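PDB 3CE2: putative peptidase from Chlamydophila abortus, which probably acts as a zinc-dependent oligopeptidase of the M3B family, cleaving a variety of small bioactive peptides. Local coordinates for residues E325-F330 and T391-D396; D335-S340 and D350-G355; L368-G373 and L387-G392; P20-D25 and V362-N367. All blocks are in the same frame, centred on the assembly; numbering follows the deposited sequence.

In the fold
From the N terminus, residues 20-25 meet their partner more than 330 residues later, and interaction 4 closes this long loop at 362-367, tying the N-terminal segment to the edge of a small mixed sheet. Interaction 1 opens at 325-330, before that closure, and ends at 391-396, after it, so the two cross. Interaction 2, the pairing of helices 330-340 and 345-357, lies within both loops. Interaction 3 begins at 368-373 once interaction 4 is complete and ends at 387-392, sharing Thr-391 and Gly-392 with interaction 1. Lys-370 and Asp-363 form a salt bridge between interactions 3 and 4. Together the contacts join the helical pair, the sheet and the start of zinc-binding helix 394-416.

Interaction 1: residues E325-F330 and T391-D396; sequences EKKYTF and TGTLYD
Gly-392 meets Tyr-328 through the backbone: Tyr-328 N donates to Gly-392 O at 2.8 Å, with an N-H...O angle of 160°. The same carbonyl oxygen has Lys-327 CA at 3.2 Å, a CA-H...O contact, and in return Gly-392 CA approaches Tyr-328 O. Glycine suits this buried turn because its phi of 110° is readily adopted only without a beta carbon, and because the chains can then come close. Next, Thr-393 points its CB away from 325-330, yet its methyl CG2, anti to its own carbonyl carbon, lies 3.8 Å from Lys-327 NZ; the two side chains run side by side, and the lysine suits the surface here, with its ammonium at the exposed margin. Leu-394 begins the helix and brings CD1 to 4.2 Å from Tyr-328 CE2, an apolar contact that both share with Met-444 of helix 431-447. Asp-396 makes no direct contact with 325-330 but holds the turn in shape. Its OD2 accepts from Thr-393 N at 2.9 Å, on the anti side of the carboxylate, and from the hydroxyls of Thr-393 and Thr-391; OD1 takes Thr-391 N from above the carboxylate plane. Completing the exchange, Thr-393 OG1 accepts from Asp-396 N at 3.1 Å. A threonine at the N-cap and an aspartate three residues on, each side chain bonding the other's backbone N-H, make a capping box, here at the start of helix 394-416, which carries the zinc-binding His-402 and His-406 in an HExxH pattern.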
# COMPACT_ATOMS: atom_id res chain seq x y z
N GLU A 325 -15.38 -19.31 -15.27
CA GLU A 325 -14.24 -20.11 -14.81
C GLU A 325 -13.23 -20.30 -15.95
O GLU A 325 -12.49 -21.28 -15.99
CB GLU A 325 -14.73 -21.47 -14.29
CG GLU A 325 -16.24 -21.53 -14.02
CD GLU A 325 -16.75 -20.37 -13.15
OE1 GLU A 325 -15.93 -19.75 -12.43
OE2 GLU A 325 -17.97 -20.09 -13.19
N LYS A 326 -13.20 -19.34 -16.87
CA LYS A 326 -12.40 -19.44 -18.08
C LYS A 326 -10.89 -19.48 -17.81
O LYS A 326 -10.43 -19.21 -16.71
CB LYS A 326 -12.75 -18.29 -19.03
CG LYS A 326 -14.27 -18.07 -19.18
CD LYS A 326 -14.67 -16.62 -19.54
CE LYS A 326 -14.76 -16.37 -21.06
NZ LYS A 326 -13.44 -16.07 -21.73
N LYS A 327 -10.13 -19.84 -18.83
CA LYS A 327 -8.68 -19.86 -18.74
C LYS A 327 -8.08 -19.05 -19.88
O LYS A 327 -8.55 -19.12 -21.01
CB LYS A 327 -8.19 -21.30 -18.79
CG LYS A 327 -8.67 -22.14 -17.63
CD LYS A 327 -8.02 -21.72 -16.30
CE LYS A 327 -8.63 -22.47 -15.11
NZ LYS A 327 -7.66 -22.61 -14.00
N TYR A 328 -7.04 -18.27 -19.58
CA TYR A 328 -6.48 -17.35 -20.56
C TYR A 328 -5.02 -17.67 -20.80
O TYR A 328 -4.25 -17.83 -19.85
CB TYR A 328 -6.58 -15.91 -20.03
CG TYR A 328 -8.01 -15.41 -19.84
CD1 TYR A 328 -8.64 -14.68 -20.85
CD2 TYR A 328 -8.72 -15.65 -18.66
CE1 TYR A 328 -9.94 -14.21 -20.71
CE2 TYR A 328 -10.03 -15.18 -18.51
CZ TYR A 328 -10.63 -14.46 -19.55
OH TYR A 328 -11.92 -13.97 -19.45
N THR A 329 -4.61 -17.77 -22.06
CA THR A 329 -3.18 -17.81 -22.35
C THR A 329 -2.59 -16.45 -22.00
O THR A 329 -3.32 -15.47 -21.83
CB THR A 329 -2.87 -18.08 -23.84
OG1 THR A 329 -3.47 -17.07 -24.66
CG2 THR A 329 -3.36 -19.44 -24.27
N PHE A 330 -1.27 -16.37 -21.90
CA PHE A 330 -0.68 -15.09 -21.67
C PHE A 330 -1.18 -14.14 -22.77
O PHE A 330 -1.73 -13.08 -22.49
CB PHE A 330 0.84 -15.15 -21.66
CG PHE A 330 1.46 -13.93 -21.05
CD1 PHE A 330 1.49 -13.76 -19.66
CD2 PHE A 330 1.94 -12.91 -21.87
CE1 PHE A 330 2.02 -12.63 -19.10
CE2 PHE A 330 2.48 -11.78 -21.32
CZ PHE A 330 2.52 -11.64 -19.92
N THR A 391 -0.73 -18.10 -14.12
CA THR A 391 -1.34 -19.45 -14.13
C THR A 391 -2.56 -19.59 -15.05
O THR A 391 -2.98 -20.70 -15.35
CB THR A 391 -1.66 -20.02 -12.69
OG1 THR A 391 -2.43 -19.08 -11.92
CG2 THR A 391 -0.37 -20.34 -11.93
N GLY A 392 -3.13 -18.47 -15.49
CA GLY A 392 -4.18 -18.54 -16.51
C GLY A 392 -5.59 -18.21 -16.07
O GLY A 392 -6.52 -18.35 -16.86
N THR A 393 -5.76 -17.77 -14.83
CA THR A 393 -7.10 -17.49 -14.31
C THR A 393 -7.44 -16.00 -14.44
O THR A 393 -6.57 -15.17 -14.72
CB THR A 393 -7.21 -17.83 -12.79
OG1 THR A 393 -6.41 -16.90 -12.04
CG2 THR A 393 -6.74 -19.29 -12.49
N LEU A 394 -8.71 -15.67 -14.21
CA LEU A 394 -9.12 -14.27 -14.22
C LEU A 394 -8.39 -13.47 -13.13
O LEU A 394 -8.02 -12.31 -13.36
CB LEU A 394 -10.64 -14.15 -14.05
CG LEU A 394 -11.25 -12.75 -14.25
CD1 LEU A 394 -10.99 -12.23 -15.68
CD2 LEU A 394 -12.74 -12.71 -13.91
N TYR A 395 -8.18 -14.07 -11.96
CA TYR A 395 -7.36 -13.46 -10.93
C TYR A 395 -5.98 -13.07 -11.49
O TYR A 395 -5.51 -11.96 -11.27
CB TYR A 395 -7.19 -14.37 -9.72
CG TYR A 395 -6.22 -13.81 -8.71
CD1 TYR A 395 -6.59 -12.76 -7.85
CD2 TYR A 395 -4.91 -14.30 -8.64
CE1 TYR A 395 -5.68 -12.22 -6.91
CE2 TYR A 395 -3.98 -13.77 -7.72
CZ TYR A 395 -4.37 -12.73 -6.86
OH TYR A 395 -3.43 -12.22 -5.96
N ASP A 396 -5.35 -14.00 -12.21
CA ASP A 396 -4.08 -13.73 -12.91
C ASP A 396 -4.14 -12.48 -13.77
O ASP A 396 -3.30 -11.58 -13.66
CB ASP A 396 -3.69 -14.90 -13.81
CG ASP A 396 -3.03 -16.04 -13.06
OD1 ASP A 396 -1.87 -15.88 -12.62
OD2 ASP A 396 -3.65 -17.12 -12.95

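Interaction 2: residues D335-S340 and D350-G355; sequences DLIYTS and DTLKQG
Lys-353 reaches across to helix 330-340, its side chain crossing that of Tyr-338 at about a right angle. Its CB stands 3.9 Å from Tyr-338 CD1, and CG, anti to the backbone N, continues past the same ring atom. CD makes the closest approach, 3.4 Å from Tyr-338 CD1, and also touches CE1, so the methylenes pack against one margin of the ring. CE leads on from CD, and the bend at the last torsion (chi4 99°) then sets NZ over a face of the ring, 4.5 Å from its centroid and 22° off the normal: a cation-pi contact. From there NZ also reaches Asp-335 OD1 in a long salt bridge of 3.7 Å. A lysine suits this place because its methylenes pack against CD1 and CE1 while its charge lies over the ring face and near a carboxylate.

The two helices form an antiparallel helical hairpin, their short segments running at 169° with axes 10.0 Å apart, so successive turns of one meet the other in reverse order. Accordingly Tyr-338, one helical turn beyond Asp-335, meets Asp-350, one turn before Lys-353. Tyr-338 OH donates to Asp-350 OD1 at 2.9 Å, on the syn side of the carboxylate and near the plane of the ring. Tyrosine suits the place because its ring spans the gap and its hydroxyl ends at the carboxylate. On the buried side, Ile-337 CG2 meets Leu-352 CD2 at 4.0 Å, the aliphatic side chains crossing, and Ile-337 also touches Ala-401 of helix 394-416.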
# COMPACT_ATOMS: atom_id res chain seq x y z
N ASP A 335 -4.43 -9.45 -24.72
CA ASP A 335 -5.48 -8.93 -25.59
C ASP A 335 -6.60 -8.35 -24.74
O ASP A 335 -7.22 -7.34 -25.11
CB ASP A 335 -6.04 -10.03 -26.49
CG ASP A 335 -5.01 -10.55 -27.47
OD1 ASP A 335 -4.00 -9.83 -27.69
OD2 ASP A 335 -5.19 -11.67 -28.01
N LEU A 336 -6.86 -9.00 -23.61
CA LEU A 336 -7.90 -8.56 -22.70
C LEU A 336 -7.53 -7.21 -22.06
O LEU A 336 -8.31 -6.26 -22.11
CB LEU A 336 -8.14 -9.63 -21.64
CG LEU A 336 -9.48 -9.56 -20.91
CD1 LEU A 336 -10.62 -9.43 -21.92
CD2 LEU A 336 -9.66 -10.78 -20.02
N ILE A 337 -6.33 -7.14 -21.48
CA ILE A 337 -5.85 -5.90 -20.90
C ILE A 337 -5.97 -4.80 -21.94
O ILE A 337 -6.57 -3.75 -21.70
CB ILE A 337 -4.37 -6.01 -20.49
CG1 ILE A 337 -4.21 -6.96 -19.30
CG2 ILE A 337 -3.81 -4.64 -20.14
CD1 ILE A 337 -5.16 -6.65 -18.20
N TYR A 338 -5.41 -5.07 -23.12
CA TYR A 338 -5.34 -4.09 -24.19
C TYR A 338 -6.69 -3.45 -24.52
O TYR A 338 -6.80 -2.23 -24.66
CB TYR A 338 -4.73 -4.74 -25.43
CG TYR A 338 -4.38 -3.76 -26.51
CD1 TYR A 338 -3.19 -3.07 -26.48
CD2 TYR A 338 -5.26 -3.52 -27.57
CE1 TYR A 338 -2.86 -2.17 -27.48
CE2 TYR A 338 -4.94 -2.62 -28.57
CZ TYR A 338 -3.74 -1.95 -28.51
OH TYR A 338 -3.42 -1.04 -29.50
N THR A 339 -7.74 -4.25 -24.63
CA THR A 339 -9.04 -3.65 -24.91
C THR A 339 -9.68 -3.07 -23.65
O THR A 339 -10.39 -2.07 -23.72
CB THR A 339 -10.02 -4.64 -25.58
OG1 THR A 339 -10.15 -5.82 -24.76
CG2 THR A 339 -9.52 -5.03 -26.98
N SER A 340 -9.42 -3.70 -22.51
CA SER A 340 -10.03 -3.26 -21.26
C SER A 340 -9.54 -1.90 -20.76
O SER A 340 -10.29 -1.15 -20.14
CB SER A 340 -9.81 -4.29 -20.16
OG SER A 340 -10.51 -5.48 -20.46
N ASP A 350 -0.47 0.88 -25.69
CA ASP A 350 0.60 0.32 -26.52
C ASP A 350 1.86 0.16 -25.72
O ASP A 350 2.48 -0.89 -25.75
CB ASP A 350 0.90 1.19 -27.75
CG ASP A 350 -0.17 1.08 -28.83
OD1 ASP A 350 -0.83 0.01 -28.91
OD2 ASP A 350 -0.36 2.05 -29.60
N THR A 351 2.27 1.20 -25.01
CA THR A 351 3.45 1.08 -24.17
C THR A 351 3.39 -0.15 -23.25
O THR A 351 4.34 -0.91 -23.17
CB THR A 351 3.70 2.36 -23.38
OG1 THR A 351 3.95 3.40 -24.32
CG2 THR A 351 4.92 2.23 -22.50
N LEU A 352 2.25 -0.35 -22.60
CA LEU A 352 2.07 -1.49 -21.72
C LEU A 352 2.13 -2.78 -22.50
O LEU A 352 2.75 -3.74 -22.06
CB LEU A 352 0.73 -1.41 -20.98
CG LEU A 352 0.45 -2.54 -20.00
CD1 LEU A 352 1.67 -2.78 -19.12
CD2 LEU A 352 -0.75 -2.21 -19.13
N LYS A 353 1.49 -2.81 -23.67
CA LYS A 353 1.50 -4.00 -24.48
C LYS A 353 2.92 -4.30 -24.92
O LYS A 353 3.37 -5.45 -24.84
CB LYS A 353 0.56 -3.85 -25.67
CG LYS A 353 0.22 -5.18 -26.39
CD LYS A 353 -0.54 -4.92 -27.66
CE LYS A 353 -0.72 -6.17 -28.49
NZ LYS A 353 -2.06 -6.76 -28.30
N GLN A 354 3.67 -3.29 -25.34
CA GLN A 354 5.07 -3.49 -25.74
C GLN A 354 5.91 -4.04 -24.60
O GLN A 354 6.77 -4.90 -24.82
CB GLN A 354 5.72 -2.20 -26.28
CG GLN A 354 5.23 -1.76 -27.67
CD GLN A 354 4.80 -2.94 -28.55
OE1 GLN A 354 3.61 -3.10 -28.84
NE2 GLN A 354 5.76 -3.77 -28.96
N GLY A 355 5.68 -3.54 -23.39
CA GLY A 355 6.40 -4.03 -22.21
C GLY A 355 6.12 -5.49 -21.87
O GLY A 355 7.01 -6.24 -21.49

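Interaction 3: residues L368-G373 and L387-G392; sequences LNKRSG and LLNYTG
Lys-370 NZ is gripped by three oxygens: Leu-388 O, at 2.9 Å and nearly in line with its C=O bond, the carboxylate of Asp-363, which forms a salt bridge, and the carbonyl of Tyr-365. The lysine reaches them fully extended, CG anti to the backbone N, and its methylenes slide past Leu-387 in the opposite direction, with Lys-370 CE 3.8 Å from Leu-387 CG. A long aliphatic chain with a charged tip suits this buried path. Alongside the lysine, running the opposite way, Asn-389 donates through ND2 to Arg-371 O at 2.9 Å and to Gly-373 O at 2.9 Å, both acceptors lying close to the amide plane, so each N-H has its own carbonyl. Gly-373, whose positive phi of 70° suits glycine, supplies the second of these carbonyls, and Leu-387 CD2 packs 3.6 Å from Gly-373 O. The contact thus joins the loop entering strand 375-377 to the end of its antiparallel neighbour, strand 385-387. Chemically, the two carbonyls fix which end of the Asn-389 amide is nitrogen, while the three oxygens around Lys-370 NZ, one of them from a carboxylate, probably keep the buried ammonium protonated.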
# COMPACT_ATOMS: atom_id res chain seq x y z
N LEU A 368 10.98 -23.60 -10.91
CA LEU A 368 11.40 -24.14 -9.63
C LEU A 368 12.08 -23.03 -8.83
O LEU A 368 13.04 -22.43 -9.30
CB LEU A 368 12.37 -25.30 -9.84
CG LEU A 368 12.76 -25.99 -8.53
CD1 LEU A 368 11.67 -26.95 -8.04
CD2 LEU A 368 14.08 -26.70 -8.72
N ASN A 369 11.55 -22.74 -7.65
CA ASN A 369 12.17 -21.79 -6.73
C ASN A 369 12.17 -20.31 -7.11
O ASN A 369 12.91 -19.50 -6.52
CB ASN A 369 13.57 -22.26 -6.38
CG ASN A 369 13.56 -23.55 -5.57
OD1 ASN A 369 14.36 -24.44 -5.81
ND2 ASN A 369 12.63 -23.65 -4.61
N LYS A 370 11.34 -19.95 -8.09
CA LYS A 370 11.09 -18.56 -8.43
C LYS A 370 10.30 -17.92 -7.29
O LYS A 370 9.42 -18.56 -6.74
CB LYS A 370 10.29 -18.47 -9.73
CG LYS A 370 10.12 -17.03 -10.24
CD LYS A 370 9.26 -17.02 -11.49
CE LYS A 370 8.95 -15.62 -11.98
NZ LYS A 370 8.35 -15.69 -13.35
N ARG A 371 10.62 -16.67 -6.92
CA ARG A 371 9.85 -15.95 -5.89
C ARG A 371 8.35 -16.08 -6.17
O ARG A 371 7.92 -16.05 -7.33
CB ARG A 371 10.25 -14.48 -5.86
CG ARG A 371 9.51 -13.62 -4.82
CD ARG A 371 9.97 -14.00 -3.43
NE ARG A 371 11.40 -13.71 -3.23
CZ ARG A 371 12.17 -14.26 -2.29
NH1 ARG A 371 11.66 -15.14 -1.44
NH2 ARG A 371 13.46 -13.92 -2.19
N SER A 372 7.55 -16.23 -5.11
CA SER A 372 6.09 -16.34 -5.23
C SER A 372 5.37 -15.01 -5.47
O SER A 372 5.92 -13.91 -5.24
CB SER A 372 5.51 -16.91 -3.93
OG SER A 372 5.41 -18.31 -4.03
N GLY A 373 4.10 -15.12 -5.88
CA GLY A 373 3.23 -13.97 -6.02
C GLY A 373 3.62 -13.08 -7.20
O GLY A 373 3.96 -13.60 -8.27
N LEU A 387 7.50 -9.10 -12.09
CA LEU A 387 7.52 -10.51 -11.77
C LEU A 387 6.11 -11.10 -11.60
O LEU A 387 5.35 -10.70 -10.72
CB LEU A 387 8.35 -10.77 -10.53
CG LEU A 387 8.48 -12.26 -10.24
CD1 LEU A 387 9.87 -12.59 -9.68
CD2 LEU A 387 7.34 -12.74 -9.32
N LEU A 388 5.78 -12.04 -12.47
CA LEU A 388 4.51 -12.76 -12.44
C LEU A 388 4.72 -14.25 -12.12
O LEU A 388 5.84 -14.80 -12.26
CB LEU A 388 3.84 -12.64 -13.82
CG LEU A 388 2.66 -11.71 -14.14
CD1 LEU A 388 2.75 -10.38 -13.50
CD2 LEU A 388 2.49 -11.54 -15.65
N ASN A 389 3.65 -14.92 -11.71
CA ASN A 389 3.60 -16.38 -11.66
C ASN A 389 2.34 -16.82 -12.41
O ASN A 389 1.40 -17.37 -11.84
CB ASN A 389 3.62 -16.87 -10.22
CG ASN A 389 5.04 -16.96 -9.67
OD1 ASN A 389 5.80 -17.86 -10.03
ND2 ASN A 389 5.41 -16.00 -8.82
N TYR A 390 2.34 -16.53 -13.71
CA TYR A 390 1.10 -16.52 -14.47
C TYR A 390 0.52 -17.91 -14.56
O TYR A 390 1.18 -18.81 -15.03
CB TYR A 390 1.33 -15.92 -15.87
CG TYR A 390 0.02 -15.79 -16.58
CD1 TYR A 390 -0.84 -14.74 -16.27
CD2 TYR A 390 -0.40 -16.75 -17.50
CE1 TYR A 390 -2.09 -14.64 -16.89
CE2 TYR A 390 -1.64 -16.65 -18.12
CZ TYR A 390 -2.49 -15.59 -17.81
OH TYR A 390 -3.73 -15.47 -18.41
N THR A 391 -0.73 -18.10 -14.12
CA THR A 391 -1.34 -19.45 -14.13
C THR A 391 -2.56 -19.59 -15.05
O THR A 391 -2.98 -20.70 -15.35
CB THR A 391 -1.66 -20.02 -12.69
OG1 THR A 391 -2.43 -19.08 -11.92
CG2 THR A 391 -0.37 -20.34 -11.93
N GLY A 392 -3.13 -18.47 -15.49
CA GLY A 392 -4.18 -18.54 -16.51
C GLY A 392 -5.59 -18.21 -16.07
O GLY A 392 -6.52 -18.35 -16.86

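Interaction 4: residues P20-D25 and V362-N367; sequences PQDCWD and VDKYEN
Lys-364 N donates to Asp-22 O at 3.0 Å in a nearly straight bond, and one residue away the CA atoms of Cys-23 and Asp-363 come within 4.2 Å, so the N-terminal segment lies against strand 362-363. This is an outermost strand of a small three-stranded mixed sheet, parallel to strand 385-387, and the contact fastens the chain's beginning to the sheet within the M3 peptidase region.

Asp-363 is the central side chain. Its OD1 uses the anti lone pair to accept from Trp-24 N at 3.1 Å, while its CB sits over the indole face, 3.8 Å from the centroid of the six-membered ring, in a CH-pi contact. The compact aspartate can do both because methylene and carboxylate are adjacent; OD2 has a further partner in Arg-15 besides the lysine of 368-373. Tryptophan offers a broad face, and its NE1 is bonded to Gln-96.

The side chain of Lys-364 crosses that of Asp-22 at about a right angle and bends at its last torsion (chi4 131°). Lysine is long enough for NZ to donate to Gln-21 O at 3.0 Å and make a long salt bridge, 3.6 Å, with Asp-22 OD1; Phe-330 is its cation-pi partner. The electropositive C-H edge of the Tyr-365 ring suits the Asp-22 carboxylate, the planes 84° apart, with Asp-22 OD2 3.6 Å from Tyr-365 CE2.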
# COMPACT_ATOMS: atom_id res chain seq x y z
N PRO A 20 14.15 -17.95 -22.80
CA PRO A 20 14.33 -16.52 -22.50
C PRO A 20 13.23 -15.58 -23.04
O PRO A 20 13.13 -14.45 -22.57
CB PRO A 20 15.67 -16.19 -23.15
CG PRO A 20 15.90 -17.29 -24.15
CD PRO A 20 15.28 -18.50 -23.56
N GLN A 21 12.41 -16.04 -23.98
CA GLN A 21 11.26 -15.26 -24.42
C GLN A 21 10.16 -15.24 -23.35
O GLN A 21 9.19 -14.50 -23.42
CB GLN A 21 10.71 -15.78 -25.76
CG GLN A 21 10.95 -17.28 -25.99
CD GLN A 21 9.89 -17.92 -26.90
OE1 GLN A 21 8.93 -17.26 -27.32
NE2 GLN A 21 10.05 -19.21 -27.19
N ASP A 22 10.32 -16.06 -22.33
CA ASP A 22 9.35 -16.10 -21.27
C ASP A 22 9.83 -15.29 -20.08
O ASP A 22 9.11 -15.11 -19.10
CB ASP A 22 9.08 -17.55 -20.90
CG ASP A 22 8.25 -18.27 -21.94
OD1 ASP A 22 7.73 -17.59 -22.86
OD2 ASP A 22 8.11 -19.51 -21.84
N CYS A 23 11.03 -14.75 -20.20
CA CYS A 23 11.67 -14.09 -19.09
C CYS A 23 11.90 -12.63 -19.35
O CYS A 23 11.93 -12.18 -20.49
CB CYS A 23 13.02 -14.76 -18.81
SG CYS A 23 12.85 -16.52 -18.74
N TRP A 24 12.05 -11.88 -18.27
CA TRP A 24 12.39 -10.52 -18.41
C TRP A 24 13.83 -10.45 -18.89
O TRP A 24 14.59 -11.41 -18.74
CB TRP A 24 12.19 -9.74 -17.10
CG TRP A 24 12.78 -10.34 -15.89
CD1 TRP A 24 13.90 -11.12 -15.80
CD2 TRP A 24 12.30 -10.17 -14.55
NE1 TRP A 24 14.13 -11.47 -14.49
CE2 TRP A 24 13.16 -10.90 -13.70
CE3 TRP A 24 11.22 -9.48 -13.99
CZ2 TRP A 24 12.98 -10.96 -12.32
CZ3 TRP A 24 11.03 -9.54 -12.61
CH2 TRP A 24 11.91 -10.27 -11.80
N ASP A 25 14.15 -9.31 -19.51
CA ASP A 25 15.47 -9.02 -20.04
C ASP A 25 16.12 -7.94 -19.19
O ASP A 25 15.81 -6.75 -19.31
CB ASP A 25 15.38 -8.56 -21.50
CG ASP A 25 16.72 -8.06 -22.05
OD1 ASP A 25 17.78 -8.27 -21.43
OD2 ASP A 25 16.71 -7.43 -23.12
N VAL A 362 8.51 -8.44 -18.43
CA VAL A 362 7.83 -9.46 -17.67
C VAL A 362 8.57 -10.77 -17.56
O VAL A 362 8.92 -11.37 -18.56
CB VAL A 362 6.55 -9.84 -18.39
CG1 VAL A 362 5.51 -10.25 -17.38
CG2 VAL A 362 6.09 -8.69 -19.25
N ASP A 363 8.75 -11.23 -16.34
CA ASP A 363 9.04 -12.64 -16.13
C ASP A 363 7.71 -13.39 -15.93
O ASP A 363 7.12 -13.34 -14.86
CB ASP A 363 9.95 -12.81 -14.93
CG ASP A 363 10.89 -13.97 -15.10
OD1 ASP A 363 11.79 -13.89 -15.96
OD2 ASP A 363 10.72 -14.96 -14.36
N LYS A 364 7.26 -14.10 -16.95
CA LYS A 364 5.87 -14.60 -16.97
C LYS A 364 5.42 -15.73 -16.05
O LYS A 364 4.30 -15.69 -15.52
CB LYS A 364 5.49 -15.00 -18.40
CG LYS A 364 5.47 -13.84 -19.36
CD LYS A 364 5.08 -14.30 -20.74
CE LYS A 364 5.66 -13.41 -21.78
NZ LYS A 364 6.31 -14.27 -22.78
N TYR A 365 6.23 -16.78 -15.92
CA TYR A 365 5.70 -18.07 -15.45
C TYR A 365 6.42 -18.65 -14.26
O TYR A 365 7.53 -18.24 -13.93
CB TYR A 365 5.77 -19.10 -16.57
CG TYR A 365 5.02 -18.81 -17.84
CD1 TYR A 365 3.63 -18.67 -17.84
CD2 TYR A 365 5.68 -18.75 -19.06
CE1 TYR A 365 2.92 -18.43 -19.04
CE2 TYR A 365 4.99 -18.51 -20.26
CZ TYR A 365 3.61 -18.35 -20.24
OH TYR A 365 2.95 -18.09 -21.43
N GLU A 366 5.81 -19.65 -13.64
CA GLU A 366 6.44 -20.31 -12.49
C GLU A 366 7.65 -21.08 -12.97
O GLU A 366 7.63 -21.64 -14.05
CB GLU A 366 5.47 -21.28 -11.81
CG GLU A 366 4.64 -20.64 -10.72
CD GLU A 366 3.41 -21.47 -10.34
OE1 GLU A 366 3.14 -22.48 -11.02
OE2 GLU A 366 2.73 -21.10 -9.35
N ASN A 367 8.71 -21.07 -12.17
CA ASN A 367 9.73 -22.11 -12.32
C ASN A 367 10.23 -22.52 -10.95
O ASN A 367 9.94 -21.86 -9.95
CB ASN A 367 10.86 -21.69 -13.26
CG ASN A 367 11.62 -20.45 -12.78
OD1 ASN A 367 11.51 -19.38 -13.38
ND2 ASN A 367 12.39 -20.60 -11.70